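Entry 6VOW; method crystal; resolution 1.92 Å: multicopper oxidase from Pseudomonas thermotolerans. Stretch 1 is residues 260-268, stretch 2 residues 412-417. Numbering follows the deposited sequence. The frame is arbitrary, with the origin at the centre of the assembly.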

# COMPACT_ATOMS: atom_id res chain seq x y z
N TYR A 260 10.60 6.47 -9.79
CA TYR A 260 9.27 6.63 -9.23
C TYR A 260 9.39 6.48 -7.71
O TYR A 260 9.97 5.51 -7.25
CB TYR A 260 8.31 5.62 -9.85
CG TYR A 260 6.93 5.84 -9.35
CD1 TYR A 260 6.50 5.27 -8.15
CD2 TYR A 260 6.02 6.64 -10.06
CE1 TYR A 260 5.22 5.46 -7.69
CE2 TYR A 260 4.77 6.82 -9.60
CZ TYR A 260 4.37 6.20 -8.40
OH TYR A 260 3.10 6.43 -7.90
N TRP A 261 8.85 7.41 -6.96
CA TRP A 261 8.94 7.38 -5.49
C TRP A 261 7.78 6.58 -4.94
O TRP A 261 6.63 7.07 -4.86
CB TRP A 261 8.90 8.79 -4.89
CG TRP A 261 10.18 9.58 -5.12
CD1 TRP A 261 10.88 9.66 -6.28
CD2 TRP A 261 10.88 10.39 -4.18
NE1 TRP A 261 11.95 10.47 -6.13
CE2 TRP A 261 11.99 10.93 -4.85
CE3 TRP A 261 10.69 10.69 -2.84
CZ2 TRP A 261 12.90 11.78 -4.23
CZ3 TRP A 261 11.59 11.53 -2.21
CH2 TRP A 261 12.68 12.07 -2.90
N LEU A 262 8.07 5.34 -4.60
CA LEU A 262 7.08 4.41 -4.12
C LEU A 262 7.12 4.52 -2.63
O LEU A 262 7.98 3.91 -1.98
CB LEU A 262 7.45 2.94 -4.49
CG LEU A 262 6.31 1.89 -4.36
CD1 LEU A 262 5.30 2.30 -5.34
CD2 LEU A 262 6.73 0.51 -4.77
N GLY A 263 6.23 5.31 -2.11
CA GLY A 263 6.05 5.37 -0.67
C GLY A 263 5.45 4.15 -0.00
O GLY A 263 4.90 3.28 -0.65
N PRO A 264 5.53 4.10 1.32
CA PRO A 264 4.94 2.94 2.04
C PRO A 264 3.46 2.82 1.72
O PRO A 264 2.70 3.86 1.66
CB PRO A 264 5.22 3.24 3.50
CG PRO A 264 6.30 4.31 3.51
CD PRO A 264 6.14 5.08 2.25
N GLY A 265 3.09 1.59 1.38
CA GLY A 265 1.70 1.33 1.02
C GLY A 265 1.25 1.75 -0.36
O GLY A 265 0.07 1.64 -0.71
N MET A 266 2.20 2.19 -1.18
CA MET A 266 1.94 2.46 -2.56
C MET A 266 2.28 1.31 -3.44
O MET A 266 3.09 0.46 -3.15
CB MET A 266 2.72 3.70 -3.02
CG MET A 266 2.21 4.95 -2.30
SD MET A 266 3.27 6.36 -2.66
CE MET A 266 2.72 6.94 -4.24
N ARG A 267 1.63 1.30 -4.57
CA ARG A 267 1.85 0.24 -5.54
C ARG A 267 1.85 0.83 -6.91
O ARG A 267 1.28 1.88 -7.16
CB ARG A 267 0.67 -0.74 -5.44
CG ARG A 267 0.46 -1.41 -4.11
CD ARG A 267 -0.47 -0.65 -3.20
NE ARG A 267 -1.87 -0.48 -3.67
CZ ARG A 267 -2.64 0.52 -3.29
NH1 ARG A 267 -2.16 1.49 -2.53
NH2 ARG A 267 -3.87 0.62 -3.74
N ILE A 268 2.42 0.10 -7.83
CA ILE A 268 2.36 0.46 -9.23
C ILE A 268 2.32 -0.81 -10.03
O ILE A 268 2.82 -1.87 -9.64
CB ILE A 268 3.63 1.27 -9.71
CG1 ILE A 268 4.99 0.55 -9.50
CG2 ILE A 268 3.68 2.60 -9.03
CD1 ILE A 268 6.14 1.38 -10.01
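Stretch 2 (412-417) TDTYLL

Stretch 2 runs antiparallel to the order of its partners: as its chain advances from D413 to L416, the residues it meets on stretch 1 step back from R267 through M266 to G263 and W261. The nearest CA pairs set the register: T414 CA lies 6.9 Å from M266 CA, and L416 CA lies 6.4 Å from G263 CA. No backbone hydrogen bond joins the two stretches; side chains of stretch 2 meet side chains and backbone of stretch 1. What receives stretch 2 is the end of one short strand, 260-262, the type II turn from G263 to M266, and the start of the next strand at R267. The turn is closed by M266 N to G263 O at 3.0 Å.

T412 opens the segment in an extended conformation; its CB points toward stretch 1, but its OG1 stays 5.7 Å from R267 NH1. D413 makes the polar anchor. Its backbone, at phi/psi -98/-7, leaves the extended region before the strand of 414-417 begins, and its CB points toward stretch 1. There the carboxylate lies at the edge of the R267 guanidinium, near its plane, as a salt bridge: R267 NH2 gives a hydrogen bond to D413 OD2 at 2.7 Å, and R267 NH1 one to D413 OD1 at 3.2 Å, with a weak one from R267 NH1 to D413 OD2 at 3.1 Å. The arginine is held from its own side too, since R267 NH1 donates to G265 O at 2.9 Å. The same NH1 thus joins the turn and the aspartate.

T414 OG1 donates to D413 OD1 at 2.8 Å, a bond within stretch 2, while T414 CG2 rests 4.1 Å from M266 CG. From here the strand alternates: T414 and L416 point toward stretch 1, and Y415, between them, points away.

L416, t at chi1 and p at chi2, gives up the largest area of any residue here, 89 Å². Its CB lies 4.1 Å from M266 SD, and its CD2 reaches W261, 3.8 Å from W261 CB and 3.7 Å from W261 O. Glycine at 263 suits this packing: an ideal CB there would be tight against L416 CD1 and crowded by M266 SD. At G265 the reason is different, because its positive phi of 77° itself favours glycine. The rule to read is a buried charged pair at one end and, at the other, a leucine packed on W261 and on the G263 and M266 ends of a tight turn.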

# COMPACT_ATOMS: atom_id res chain seq x y z
N THR A 412 -6.18 7.51 -6.37
CA THR A 412 -5.31 6.79 -5.46
C THR A 412 -5.92 6.89 -4.09
O THR A 412 -6.77 7.73 -3.88
CB THR A 412 -3.89 7.42 -5.50
OG1 THR A 412 -3.07 6.77 -4.56
CG2 THR A 412 -3.90 8.89 -5.22
N ASP A 413 -5.50 6.00 -3.18
CA ASP A 413 -5.84 6.00 -1.75
C ASP A 413 -4.69 6.68 -0.95
O ASP A 413 -4.80 6.96 0.28
CB ASP A 413 -6.09 4.57 -1.26
CG ASP A 413 -4.92 3.59 -1.59
OD1 ASP A 413 -3.82 3.81 -1.05
OD2 ASP A 413 -5.09 2.61 -2.39
N THR A 414 -3.59 6.99 -1.65
CA THR A 414 -2.43 7.58 -1.00
C THR A 414 -1.72 8.62 -1.79
O THR A 414 -1.52 8.46 -2.94
CB THR A 414 -1.52 6.45 -0.57
OG1 THR A 414 -2.30 5.71 0.33
CG2 THR A 414 -0.29 6.92 0.26
N TYR A 415 -1.37 9.71 -1.14
CA TYR A 415 -0.55 10.73 -1.78
C TYR A 415 0.72 10.93 -0.96
O TYR A 415 0.66 11.19 0.23
CB TYR A 415 -1.24 12.07 -1.91
CG TYR A 415 -0.40 13.02 -2.70
CD1 TYR A 415 -0.10 12.72 -4.05
CD2 TYR A 415 0.13 14.20 -2.15
CE1 TYR A 415 0.69 13.54 -4.81
CE2 TYR A 415 0.95 15.06 -2.93
CZ TYR A 415 1.21 14.72 -4.28
OH TYR A 415 2.00 15.51 -5.15
N LEU A 416 1.86 10.84 -1.61
CA LEU A 416 3.15 11.05 -0.92
C LEU A 416 3.42 12.58 -0.85
O LEU A 416 3.84 13.26 -1.83
CB LEU A 416 4.27 10.23 -1.64
CG LEU A 416 5.67 10.21 -1.05
CD1 LEU A 416 5.73 9.69 0.38
CD2 LEU A 416 6.57 9.40 -1.94
N LEU A 417 3.14 13.09 0.33
CA LEU A 417 3.10 14.50 0.58
C LEU A 417 4.46 15.00 0.95
O LEU A 417 4.96 14.74 2.06
CB LEU A 417 2.14 14.79 1.70
CG LEU A 417 1.76 16.26 1.82
CD1 LEU A 417 1.11 16.76 0.56
CD2 LEU A 417 0.80 16.38 3.03